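Local coordinates for SH2 domain-containing protein 3C (Homo sapiens, PDB 3T6G) that acts as an adapter in cell adhesion and migration signalling, its C-terminal Cdc25-homology domain in a closed conformation that prevents canonical nucleotide exchange but is required for binding BCAR1, at residues Ala54-Lys59 with Gln265-Arg270; Ala65-Val70 with Trp82-Leu87; Thr105-Leu110 with Phe148-Gly153; Pro199-Thr204 with Gly253-Thr258. The protein carries 2 engineered substitutions. All coordinates share one frame; numbering follows the deposited sequence.

Interaction 1: residues Ala54-Lys59 with Gln265-Arg270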
loop_
_atom_site.group_PDB
_atom_site.type_symbol
_atom_site.label_atom_id
_atom_site.label_comp_id
_atom_site.label_asym_id
_atom_site.label_seq_id
_atom_site.Cartn_x
_atom_site.Cartn_y
_atom_site.Cartn_z
ATOM N N ALA A 54 -13.984 -13.191 4.112
ATOM C CA ALA A 54 -13.345 -11.973 4.586
ATOM C C ALA A 54 -12.397 -12.285 5.720
ATOM O O ALA A 54 -11.276 -11.788 5.747
ATOM C CB ALA A 54 -14.389 -10.959 5.041
ATOM N N ARG A 55 -12.853 -13.103 6.661
ATOM C CA ARG A 55 -12.019 -13.465 7.785
ATOM C C ARG A 55 -10.760 -14.143 7.280
ATOM O O ARG A 55 -9.659 -13.883 7.767
ATOM C CB ARG A 55 -12.762 -14.376 8.742
ATOM C CG ARG A 55 -13.562 -13.642 9.791
ATOM C CD ARG A 55 -14.047 -14.618 10.870
ATOM N NE ARG A 55 -15.306 -14.192 11.473
ATOM C CZ ARG A 55 -16.497 -14.687 11.157
ATOM N NH1 ARG A 55 -16.599 -15.651 10.248
ATOM N NH2 ARG A 55 -17.588 -14.230 11.758
ATOM N N HIS A 56 -10.909 -15.002 6.283
ATOM C CA HIS A 56 -9.750 -15.714 5.776
ATOM C C HIS A 56 -8.670 -14.823 5.150
ATOM O O HIS A 56 -7.495 -15.012 5.453
ATOM C CB HIS A 56 -10.173 -16.828 4.838
ATOM C CG HIS A 56 -10.659 -18.045 5.563
ATOM N ND1 HIS A 56 -11.754 -18.019 6.400
ATOM C CD2 HIS A 56 -10.159 -19.302 5.634
ATOM C CE1 HIS A 56 -11.923 -19.210 6.933
ATOM N NE2 HIS A 56 -10.973 -20.013 6.480
ATOM N N VAL A 57 -9.061 -13.864 4.291
ATOM C CA VAL A 57 -8.080 -13.022 3.607
ATOM C C VAL A 57 -7.415 -12.078 4.561
ATOM O O VAL A 57 -6.269 -11.726 4.354
ATOM C CB VAL A 57 -8.671 -12.051 2.578
ATOM C CG1 VAL A 57 -8.010 -12.245 1.224
ATOM C CG2 VAL A 57 -10.153 -12.135 2.551
ATOM N N THR A 58 -8.186 -11.586 5.526
ATOM C CA THR A 58 -7.688 -10.656 6.497
ATOM C C THR A 58 -6.548 -11.318 7.246
ATOM O O THR A 58 -5.527 -10.678 7.497
ATOM C CB THR A 58 -8.760 -10.276 7.492
ATOM O OG1 THR A 58 -9.753 -9.500 6.828
ATOM C CG2 THR A 58 -8.155 -9.440 8.609
ATOM N N LYS A 59 -6.723 -12.597 7.592
ATOM C CA LYS A 59 -5.700 -13.324 8.341
ATOM C C LYS A 59 -4.403 -13.330 7.548
ATOM O O LYS A 59 -3.337 -12.979 8.049
ATOM C CB LYS A 59 -6.136 -14.760 8.595
ATOM C CG LYS A 59 -5.581 -15.361 9.879
ATOM C CD LYS A 59 -4.212 -16.003 9.724
ATOM C CE LYS A 59 -4.199 -17.458 10.275
ATOM N NZ LYS A 59 -4.500 -17.595 11.738
ATOM N N GLN A 265 -9.869 -14.093 17.406
ATOM C CA GLN A 265 -9.772 -15.073 18.476
ATOM C C GLN A 265 -10.955 -16.034 18.382
ATOM O O GLN A 265 -12.119 -15.632 18.458
ATOM C CB GLN A 265 -9.636 -14.420 19.861
ATOM C CG GLN A 265 -10.772 -13.518 20.319
ATOM C CD GLN A 265 -10.380 -12.639 21.509
ATOM O OE1 GLN A 265 -9.206 -12.320 21.699
ATOM N NE2 GLN A 265 -11.365 -12.246 22.312
ATOM N N GLY A 266 -10.648 -17.307 18.182
ATOM C CA GLY A 266 -11.679 -18.296 17.944
ATOM C C GLY A 266 -11.829 -18.570 16.460
ATOM O O GLY A 266 -12.684 -19.345 16.053
ATOM N N PHE A 267 -11.005 -17.928 15.639
ATOM C CA PHE A 267 -11.090 -18.166 14.205
ATOM C C PHE A 267 -10.774 -19.626 13.868
ATOM O O PHE A 267 -9.738 -20.162 14.262
ATOM C CB PHE A 267 -10.201 -17.193 13.405
ATOM C CG PHE A 267 -10.292 -17.380 11.913
ATOM C CD1 PHE A 267 -9.154 -17.362 11.125
ATOM C CD2 PHE A 267 -11.513 -17.620 11.307
ATOM C CE1 PHE A 267 -9.232 -17.552 9.759
ATOM C CE2 PHE A 267 -11.600 -17.831 9.945
ATOM C CZ PHE A 267 -10.454 -17.792 9.169
ATOM N N GLN A 268 -11.680 -20.266 13.140
ATOM C CA GLN A 268 -11.478 -21.651 12.722
ATOM C C GLN A 268 -11.202 -21.718 11.226
ATOM O O GLN A 268 -12.130 -21.801 10.409
ATOM C CB GLN A 268 -12.687 -22.516 13.104
ATOM C CG GLN A 268 -12.844 -22.737 14.616
ATOM C CD GLN A 268 -14.035 -23.634 14.986
ATOM O OE1 GLN A 268 -14.654 -24.276 14.125
ATOM N NE2 GLN A 268 -14.355 -23.676 16.279
ATOM N N ALA A 269 -9.925 -21.672 10.865
ATOM C CA ALA A 269 -9.572 -21.477 9.462
ATOM C C ALA A 269 -9.673 -22.764 8.677
ATOM O O ALA A 269 -9.300 -23.822 9.171
ATOM C CB ALA A 269 -8.166 -20.877 9.320
ATOM N N ARG A 270 -10.172 -22.671 7.451
ATOM C CA ARG A 270 -10.116 -23.802 6.542
ATOM C C ARG A 270 -8.874 -23.669 5.679
ATOM O O ARG A 270 -8.827 -22.837 4.780
ATOM C CB ARG A 270 -11.347 -23.852 5.649
ATOM C CG ARG A 270 -12.639 -23.492 6.342
ATOM C CD ARG A 270 -13.734 -23.345 5.308
ATOM N NE ARG A 270 -15.059 -23.607 5.856
ATOM C CZ ARG A 270 -15.939 -24.409 5.274
ATOM N NH1 ARG A 270 -15.623 -25.014 4.135
ATOM N NH2 ARG A 270 -17.131 -24.608 5.824
#

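Interaction 2: residues Ala65-Val70 with Trp82-Leu87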
loop_
_atom_site.group_PDB
_atom_site.type_symbol
_atom_site.label_atom_id
_atom_site.label_comp_id
_atom_site.label_asym_id
_atom_site.label_seq_id
_atom_site.Cartn_x
_atom_site.Cartn_y
_atom_site.Cartn_z
ATOM N N ALA A 65 1.646 -8.680 5.878
ATOM C CA ALA A 65 1.946 -7.295 6.181
ATOM C C ALA A 65 2.654 -7.146 7.525
ATOM O O ALA A 65 2.912 -6.031 7.959
ATOM C CB ALA A 65 0.659 -6.500 6.212
ATOM N N ARG A 66 2.923 -8.264 8.199
ATOM C CA ARG A 66 3.489 -8.228 9.550
ATOM C C ARG A 66 2.682 -7.400 10.521
ATOM O O ARG A 66 3.225 -6.578 11.244
ATOM C CB ARG A 66 4.956 -7.767 9.525
ATOM C CG ARG A 66 5.700 -8.607 8.514
ATOM C CD ARG A 66 7.113 -8.273 8.423
ATOM N NE ARG A 66 7.596 -8.635 7.103
ATOM C CZ ARG A 66 8.853 -8.480 6.716
ATOM N NH1 ARG A 66 9.742 -7.964 7.564
ATOM N NH2 ARG A 66 9.212 -8.839 5.485
ATOM N N ILE A 67 1.380 -7.643 10.539
ATOM C CA ILE A 67 0.504 -7.181 11.611
ATOM C C ILE A 67 0.267 -8.329 12.599
ATOM O O ILE A 67 0.024 -8.096 13.790
ATOM C CB ILE A 67 -0.831 -6.645 11.023
ATOM C CG1 ILE A 67 -0.568 -5.316 10.307
ATOM C CG2 ILE A 67 -1.909 -6.462 12.108
ATOM C CD1 ILE A 67 -1.706 -4.867 9.410
ATOM N N LEU A 68 0.340 -9.568 12.096
ATOM C CA LEU A 68 0.226 -10.755 12.939
ATOM C C LEU A 68 1.378 -11.694 12.651
ATOM O O LEU A 68 2.017 -11.590 11.601
ATOM C CB LEU A 68 -1.078 -11.531 12.660
ATOM C CG LEU A 68 -2.459 -10.999 13.038
ATOM C CD1 LEU A 68 -3.497 -11.898 12.399
ATOM C CD2 LEU A 68 -2.667 -10.907 14.538
ATOM N N GLY A 69 1.594 -12.645 13.559
ATOM C CA GLY A 69 2.628 -13.658 13.396
ATOM C C GLY A 69 4.035 -13.075 13.458
ATOM O O GLY A 69 4.965 -13.620 12.852
ATOM N N VAL A 70 4.199 -11.968 14.181
ATOM C CA VAL A 70 5.521 -11.324 14.271
ATOM C C VAL A 70 6.299 -11.726 15.518
ATOM O O VAL A 70 5.961 -11.311 16.620
ATOM C CB VAL A 70 5.419 -9.782 14.291
ATOM C CG1 VAL A 70 6.787 -9.189 14.303
ATOM C CG2 VAL A 70 4.622 -9.265 13.088
ATOM N N TRP A 82 6.543 -3.390 14.013
ATOM C CA TRP A 82 5.427 -3.725 13.112
ATOM C C TRP A 82 5.669 -3.415 11.634
ATOM O O TRP A 82 6.346 -2.444 11.291
ATOM C CB TRP A 82 4.196 -2.972 13.577
ATOM C CG TRP A 82 3.871 -3.268 14.999
ATOM C CD1 TRP A 82 3.839 -2.380 16.045
ATOM C CD2 TRP A 82 3.540 -4.550 15.549
ATOM N NE1 TRP A 82 3.507 -3.030 17.211
ATOM C CE2 TRP A 82 3.317 -4.364 16.937
ATOM C CE3 TRP A 82 3.402 -5.831 15.003
ATOM C CZ2 TRP A 82 2.969 -5.411 17.784
ATOM C CZ3 TRP A 82 3.036 -6.878 15.845
ATOM C CH2 TRP A 82 2.830 -6.661 17.224
ATOM N N GLY A 83 5.119 -4.247 10.760
ATOM C CA GLY A 83 5.235 -4.041 9.320
ATOM C C GLY A 83 4.664 -2.698 8.891
ATOM O O GLY A 83 5.076 -2.130 7.885
ATOM N N MET A 84 3.714 -2.179 9.659
ATOM C CA MET A 84 3.131 -0.902 9.322
ATOM C C MET A 84 4.199 0.154 9.404
ATOM O O MET A 84 4.256 1.052 8.555
ATOM C CB MET A 84 1.959 -0.551 10.246
ATOM C CG MET A 84 0.651 -1.324 9.971
ATOM S SD MET A 84 0.032 -1.227 8.265
ATOM C CE MET A 84 0.811 -2.649 7.537
ATOM N N GLU A 85 5.034 0.054 10.437
ATOM C CA GLU A 85 6.158 0.966 10.621
ATOM C C GLU A 85 7.202 0.702 9.557
ATOM O O GLU A 85 7.710 1.626 8.925
ATOM C CB GLU A 85 6.761 0.810 12.006
ATOM C CG GLU A 85 8.007 1.625 12.226
ATOM C CD GLU A 85 8.214 1.954 13.697
ATOM O OE1 GLU A 85 7.419 1.440 14.517
ATOM O OE2 GLU A 85 9.152 2.721 14.030
ATOM N N LEU A 86 7.470 -0.571 9.311
ATOM C CA LEU A 86 8.500 -0.942 8.348
ATOM C C LEU A 86 8.268 -0.340 6.968
ATOM O O LEU A 86 9.223 0.004 6.276
ATOM C CB LEU A 86 8.656 -2.467 8.237
ATOM C CG LEU A 86 9.765 -2.837 7.239
ATOM C CD1 LEU A 86 11.103 -2.274 7.726
ATOM C CD2 LEU A 86 9.902 -4.333 6.976
ATOM N N LEU A 87 7.013 -0.215 6.549
ATOM C CA LEU A 87 6.756 0.218 5.169
ATOM C C LEU A 87 6.845 1.734 4.910
ATOM O O LEU A 87 6.676 2.174 3.775
ATOM C CB LEU A 87 5.470 -0.400 4.598
ATOM C CG LEU A 87 4.201 -0.375 5.440
ATOM C CD1 LEU A 87 3.653 1.019 5.489
ATOM C CD2 LEU A 87 3.187 -1.314 4.842
#

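Interaction 3: residues Thr105-Leu110 with Phe148-Gly153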
loop_
_atom_site.group_PDB
_atom_site.type_symbol
_atom_site.label_atom_id
_atom_site.label_comp_id
_atom_site.label_asym_id
_atom_site.label_seq_id
_atom_site.Cartn_x
_atom_site.Cartn_y
_atom_site.Cartn_z
ATOM N N THR A 105 -2.435 -8.767 -7.706
ATOM C CA THR A 105 -2.615 -10.168 -8.042
ATOM C C THR A 105 -3.929 -10.753 -7.483
ATOM O O THR A 105 -4.595 -11.551 -8.136
ATOM C CB THR A 105 -1.402 -10.958 -7.642
ATOM O OG1 THR A 105 -0.366 -10.629 -8.559
ATOM C CG2 THR A 105 -1.659 -12.471 -7.713
ATOM N N MET A 106 -4.296 -10.317 -6.288
ATOM C CA MET A 106 -5.582 -10.630 -5.697
ATOM C C MET A 106 -6.729 -10.149 -6.606
ATOM O O MET A 106 -7.605 -10.939 -6.966
ATOM C CB MET A 106 -5.652 -9.962 -4.323
ATOM C CG MET A 106 -6.986 -10.034 -3.593
ATOM S SD MET A 106 -7.315 -11.662 -2.911
ATOM C CE MET A 106 -5.718 -12.226 -2.311
ATOM N N SER A 107 -6.722 -8.865 -6.970
ATOM C CA SER A 107 -7.745 -8.282 -7.863
ATOM C C SER A 107 -7.913 -9.107 -9.136
ATOM O O SER A 107 -9.031 -9.403 -9.565
ATOM C CB SER A 107 -7.392 -6.849 -8.224
ATOM O OG SER A 107 -7.442 -6.029 -7.073
ATOM N N ILE A 108 -6.795 -9.529 -9.706
ATOM C CA ILE A 108 -6.847 -10.429 -10.840
ATOM C C ILE A 108 -7.601 -11.737 -10.492
ATOM O O ILE A 108 -8.483 -12.178 -11.232
ATOM C CB ILE A 108 -5.432 -10.747 -11.321
ATOM C CG1 ILE A 108 -4.721 -9.456 -11.747
ATOM C CG2 ILE A 108 -5.473 -11.735 -12.464
ATOM C CD1 ILE A 108 -3.443 -9.694 -12.558
ATOM N N MET A 109 -7.245 -12.342 -9.359
ATOM C CA MET A 109 -7.823 -13.611 -8.922
ATOM C C MET A 109 -9.336 -13.476 -8.877
ATOM O O MET A 109 -10.050 -14.231 -9.519
ATOM C CB MET A 109 -7.298 -13.972 -7.518
ATOM C CG MET A 109 -7.970 -15.189 -6.861
ATOM S SD MET A 109 -7.339 -16.651 -7.674
ATOM C CE MET A 109 -7.662 -17.900 -6.431
ATOM N N LEU A 110 -9.811 -12.504 -8.101
ATOM C CA LEU A 110 -11.229 -12.212 -8.012
ATOM C C LEU A 110 -11.864 -11.945 -9.398
ATOM O O LEU A 110 -12.955 -12.427 -9.679
ATOM C CB LEU A 110 -11.481 -11.053 -7.028
ATOM C CG LEU A 110 -10.994 -11.463 -5.634
ATOM C CD1 LEU A 110 -11.243 -10.416 -4.560
ATOM C CD2 LEU A 110 -11.674 -12.762 -5.264
ATOM N N PHE A 148 -10.202 -4.878 1.119
ATOM C CA PHE A 148 -11.332 -4.072 0.702
ATOM C C PHE A 148 -11.034 -3.380 -0.633
ATOM O O PHE A 148 -11.813 -3.468 -1.570
ATOM C CB PHE A 148 -11.651 -3.030 1.758
ATOM C CG PHE A 148 -12.568 -1.947 1.267
ATOM C CD1 PHE A 148 -13.878 -2.245 0.902
ATOM C CD2 PHE A 148 -12.127 -0.621 1.177
ATOM C CE1 PHE A 148 -14.733 -1.254 0.444
ATOM C CE2 PHE A 148 -12.982 0.399 0.719
ATOM C CZ PHE A 148 -14.289 0.077 0.345
ATOM N N ALA A 149 -9.886 -2.715 -0.726
ATOM C CA ALA A 149 -9.540 -1.951 -1.927
ATOM C C ALA A 149 -9.082 -2.868 -3.043
ATOM O O ALA A 149 -9.228 -2.548 -4.218
ATOM C CB ALA A 149 -8.452 -0.910 -1.619
ATOM N N ALA A 150 -8.491 -4.000 -2.678
ATOM C CA ALA A 150 -8.130 -4.977 -3.686
ATOM C C ALA A 150 -9.411 -5.579 -4.307
ATOM O O ALA A 150 -9.423 -5.975 -5.476
ATOM C CB ALA A 150 -7.233 -6.072 -3.077
ATOM N N VAL A 151 -10.495 -5.626 -3.530
ATOM C CA VAL A 151 -11.719 -6.248 -4.006
ATOM C C VAL A 151 -12.491 -5.293 -4.912
ATOM O O VAL A 151 -12.878 -5.673 -6.018
ATOM C CB VAL A 151 -12.593 -6.793 -2.855
ATOM C CG1 VAL A 151 -14.022 -7.017 -3.329
ATOM C CG2 VAL A 151 -11.971 -8.110 -2.281
ATOM N N MET A 152 -12.712 -4.072 -4.424
ATOM C CA MET A 152 -13.122 -2.926 -5.244
ATOM C C MET A 152 -12.249 -2.753 -6.500
ATOM O O MET A 152 -12.755 -2.482 -7.579
ATOM C CB MET A 152 -13.063 -1.649 -4.406
ATOM C CG MET A 152 -13.915 -1.725 -3.143
ATOM S SD MET A 152 -15.675 -1.597 -3.527
ATOM C CE MET A 152 -15.685 -0.027 -4.380
ATOM N N GLY A 153 -10.940 -2.919 -6.368
ATOM C CA GLY A 153 -10.083 -2.950 -7.536
ATOM C C GLY A 153 -10.555 -3.955 -8.572
ATOM O O GLY A 153 -10.588 -3.659 -9.758
#

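Interaction 4: residues Pro199-Thr204 with Gly253-Thr258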
loop_
_atom_site.group_PDB
_atom_site.type_symbol
_atom_site.label_atom_id
_atom_site.label_comp_id
_atom_site.label_asym_id
_atom_site.label_seq_id
_atom_site.Cartn_x
_atom_site.Cartn_y
_atom_site.Cartn_z
ATOM N N PRO A 199 -11.327 5.099 8.275
ATOM C CA PRO A 199 -12.142 4.256 9.159
ATOM C C PRO A 199 -11.776 4.458 10.620
ATOM O O PRO A 199 -10.611 4.744 10.915
ATOM C CB PRO A 199 -11.771 2.840 8.726
ATOM C CG PRO A 199 -10.364 2.970 8.240
ATOM C CD PRO A 199 -10.274 4.327 7.592
ATOM N N PRO A 200 -12.752 4.301 11.529
ATOM C CA PRO A 200 -12.469 4.499 12.953
ATOM C C PRO A 200 -11.338 3.578 13.363
ATOM O O PRO A 200 -11.395 2.366 13.159
ATOM C CB PRO A 200 -13.780 4.108 13.641
ATOM C CG PRO A 200 -14.503 3.258 12.652
ATOM C CD PRO A 200 -14.095 3.743 11.293
ATOM N N LEU A 201 -10.288 4.176 13.902
ATOM C CA LEU A 201 -9.087 3.453 14.263
ATOM C C LEU A 201 -9.439 2.251 15.157
ATOM O O LEU A 201 -8.783 1.210 15.102
ATOM C CB LEU A 201 -8.147 4.427 14.979
ATOM C CG LEU A 201 -6.658 4.183 15.214
ATOM C CD1 LEU A 201 -5.864 4.187 13.919
ATOM C CD2 LEU A 201 -6.173 5.276 16.140
ATOM N N SER A 202 -10.494 2.389 15.957
ATOM C CA SER A 202 -10.856 1.350 16.920
ATOM C C SER A 202 -11.377 0.042 16.303
ATOM O O SER A 202 -11.383 -0.996 16.965
ATOM C CB SER A 202 -11.873 1.881 17.925
ATOM O OG SER A 202 -13.169 1.895 17.363
ATOM N N ASN A 203 -11.821 0.087 15.050
ATOM C CA ASN A 203 -12.222 -1.138 14.360
ATOM C C ASN A 203 -11.209 -1.551 13.323
ATOM O O ASN A 203 -11.386 -2.563 12.646
ATOM C CB ASN A 203 -13.606 -1.001 13.701
ATOM C CG ASN A 203 -14.131 -2.334 13.138
ATOM O OD1 ASN A 203 -14.546 -3.216 13.890
ATOM N ND2 ASN A 203 -14.117 -2.472 11.812
ATOM N N THR A 204 -10.128 -0.787 13.212
ATOM C CA THR A 204 -9.159 -1.020 12.149
ATOM C C THR A 204 -8.143 -2.101 12.473
ATOM O O THR A 204 -7.693 -2.259 13.615
ATOM C CB THR A 204 -8.421 0.269 11.773
ATOM O OG1 THR A 204 -9.382 1.304 11.534
ATOM C CG2 THR A 204 -7.601 0.061 10.525
ATOM N N GLY A 253 0.997 0.638 14.905
ATOM C CA GLY A 253 1.223 -0.761 14.576
ATOM C C GLY A 253 0.727 -1.761 15.619
ATOM O O GLY A 253 0.297 -2.865 15.274
ATOM N N GLY A 254 0.808 -1.370 16.889
ATOM C CA GLY A 254 0.400 -2.202 18.000
ATOM C C GLY A 254 -1.097 -2.244 18.196
ATOM O O GLY A 254 -1.627 -3.185 18.792
ATOM N N LEU A 255 -1.787 -1.228 17.686
ATOM C CA LEU A 255 -3.238 -1.191 17.776
ATOM C C LEU A 255 -3.845 -2.107 16.719
ATOM O O LEU A 255 -4.788 -2.846 16.990
ATOM C CB LEU A 255 -3.778 0.232 17.628
ATOM C CG LEU A 255 -5.316 0.289 17.643
ATOM C CD1 LEU A 255 -5.818 0.078 19.058
ATOM C CD2 LEU A 255 -5.859 1.597 17.081
ATOM N N TYR A 256 -3.300 -2.065 15.513
ATOM C CA TYR A 256 -3.818 -2.911 14.456
ATOM C C TYR A 256 -3.595 -4.393 14.786
ATOM O O TYR A 256 -4.466 -5.233 14.523
ATOM C CB TYR A 256 -3.203 -2.537 13.102
ATOM C CG TYR A 256 -3.320 -1.065 12.795
ATOM C CD1 TYR A 256 -4.561 -0.453 12.764
ATOM C CD2 TYR A 256 -2.188 -0.280 12.545
ATOM C CE1 TYR A 256 -4.692 0.880 12.490
ATOM C CE2 TYR A 256 -2.314 1.074 12.264
ATOM C CZ TYR A 256 -3.569 1.645 12.236
ATOM O OH TYR A 256 -3.730 2.981 11.970
ATOM N N HIS A 257 -2.435 -4.707 15.361
ATOM C CA HIS A 257 -2.119 -6.078 15.737
ATOM C C HIS A 257 -3.144 -6.575 16.755
ATOM O O HIS A 257 -3.781 -7.621 16.555
ATOM C CB HIS A 257 -0.715 -6.162 16.319
ATOM C CG HIS A 257 -0.483 -7.375 17.167
ATOM N ND1 HIS A 257 -0.248 -8.629 16.634
ATOM C CD2 HIS A 257 -0.440 -7.520 18.513
ATOM C CE1 HIS A 257 -0.072 -9.496 17.621
ATOM N NE2 HIS A 257 -0.190 -8.852 18.768
ATOM N N THR A 258 -3.302 -5.806 17.835
ATOM C CA THR A 258 -4.319 -6.066 18.844
ATOM C C THR A 258 -5.692 -6.331 18.232
ATOM O O THR A 258 -6.227 -7.424 18.362
ATOM C CB THR A 258 -4.486 -4.889 19.800
ATOM O OG1 THR A 258 -3.352 -4.807 20.668
ATOM C CG2 THR A 258 -5.748 -5.085 20.631
#

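Interaction 1: residues Ala54-Lys59 with Gln265-Arg270
His56 and Phe267 form a T-shaped aromatic pair that docks the loop before helix 271-276 onto helix 50-64. The edge of the phenylalanine points at one face of the imidazole, with ring centroids 4.6 Å apart and planes at 85°. From His56 CB, chi1 of -79° sets CG beside the backbone N. CG then lies 3.6 Å from Phe267 CZ, which overhangs the imidazole near its rim, and His56 CD2 is 3.9 Å from the same Phe267 CZ; the closer approach modelled at CE1 is doubtful. ND1 turns back along its own helix and bonds Thr52 O. At the tip, NE2 accepts the backbone N-H of Arg270 in the ring plane, with Arg270 N 2.9 Å from His56 NE2 and an angle of 167° at the hydrogen. Donor on one nitrogen and acceptor on the other are consistent with a neutral ring protonated at ND1. An alanine at His56 would probably leave the Arg270 amide without its acceptor and the Phe267 edge without a ring to lean on. Aliphatic parts of long polar side chains flank Phe267: Arg55 CB is 3.8 Å from Phe267 CE2, and Lys59 CG is 4.3 Å from Phe267 CE1. Their methylenes pack against the ring at a partly exposed edge of the fold. The result is a helix-to-loop docking by aromatic pair and histidine-to-backbone bond, within the all-helical Ras-GEF fold.

Interaction 2: residues Ala65-Val70 with Trp82-Leu87
Phi of 55° and psi of 49° at Arg66 close helix 50-64 in a Schellman motif, and the Arg66 carbonyl accepts from Gly83, while a chi1 of -56° at Trp82 places CG beside the backbone N. Trp82 is the N-cap residue of helix 83-86, so the C-terminal end of helix 50-64 meets the N-terminal end of helix 83-86 within the Ras-GEF domain. Gly83 N donates to Arg66 O over 3.0 Å, the donor tilted from the carbonyl plane. Ala65 O also receives a CA-H...O contact from Gly83 CA at 3.3 Å. Glycine suits this place because a CB would clash with Ala65 O and Arg66 CB. The indole brings its six-membered ring to the loop: Arg66 O lies at its edge, and Val70 CG2 is 4.0 Å from Trp82 CZ3. Trp82 also stacks on His257 of helix 253-263. Arg66 runs an extended chain past Leu86, with Arg66 NH1 3.7 Å from Leu86 CD2, and that same nitrogen joins a salt bridge to Glu11. The flexible thioether of Met84 can fold to lay its methyl against the loop; its chain bends at chi2 and chi3, and Met84 CE comes 3.8 Å from Ile67 CD1 and 4.1 Å from Ala65 CB.

Interaction 3: residues Thr105-Leu110 with Phe148-Gly153
Ser107 and Ala150 mark the point where helices 93-115 and 145-155 come together, their CA atoms 5.3 Å apart. The local axes approach to 8.1 Å and cross at -49°. One polar interaction spans the two segments: the Ser107 hydroxyl donates to Ala150 O, lying in the carbonyl plane on a lone pair. The modelled length from Ser107 OG to Ala150 O, 2.5 Å, is unusually short and its exact value doubtful. A chi1 of -66° turns OG to the side of its own backbone N, where it also has a weak bond to Phe103 O, one turn back. Apolar contacts complete the join. Ala150 CB meets Met106 CG at 4.0 Å, and the branched ends of Leu110 and Val151 pass each other, CD1 against CG2, with a modelled spacing too tight to trust. Steric economy is the third element, since a CB on Gly153 would stand only 3.0 Å from Ser107 OG. A small side chain on serine and alanine, and none on glycine, therefore lets the backbones draw near. The chemistry implies a close helix crossing near the centre of the chain, the buried serine's hydroxyl bonded to Ala150 O, with apolar packing beside it.

Interaction 4: residues Pro199-Thr204 with Gly253-Thr258
Tyr256 and Thr204 run alongside each other in the same direction, with Thr204 CG2 3.6 Å from Tyr256 CE1. The threonine's two branches divide the work. A chi1 of -51° puts OG1 beside its own backbone N and CG2 anti to it; the hydroxyl then donates to Pro200 O, 2.8 Å from Thr204 OG1, from above the carbonyl plane. Asn203 N reaches the same Pro200 O from the opposite face, so one carbonyl braces the 3-10 turn. Beta branching thus gives one residue both a turn-closing hydroxyl and a methyl for the aromatic ring. Tyr256 has chi1 of -52°, placing CG beside the backbone N, and Thr204 O sits at the ring edge, 3.7 Å from Tyr256 CD1. Leu201 crosses the tyrosine at about a right angle, its CD1 3.8 Å from Tyr256 CE1. Leu255 brings CD2 toward Leu201; Leu255 CD2 is 3.8 Å from Leu201 CD2, while its closer modelled approach to Leu201 CG is doubtful. An alanine at Tyr256 would probably open a gap beside Thr204 CG2 and leave Leu201 CD1 without its aromatic neighbour. Tyr256 is probably a phosphorylation site, as in relatives, and is unmodified here. The contact lays the loop between helices 175-193 and 210-215 against the first turns of helix 253-263; Asn259, further along that helix, bonds Thr204 O, while Tyr256 also touches Met84 of helix 83-86.

How the interactions relate
From the N terminus, helix 50-64 opens interaction 1, which closes only after 253-263, so its long loop encloses the other three. Within it, interaction 2 closes a short excursion through helix 72-78, interaction 3 joins helix 93-115 to 145-155, and interaction 4 returns the 199-204 loop to helix 253-263. These three follow in series and none cross. Interactions 2 and 4 are joined in space, Ile67 O lying 2.9 Å from His257 ND1 in a probable hydrogen bond. Interactions 1 and 3 meet where Val57 CG1 packs 4.2 Å from Met106 CE. Together they fasten helix 50-64, helix 93-115 and helix 253-263 to parts of the fold distant in sequence.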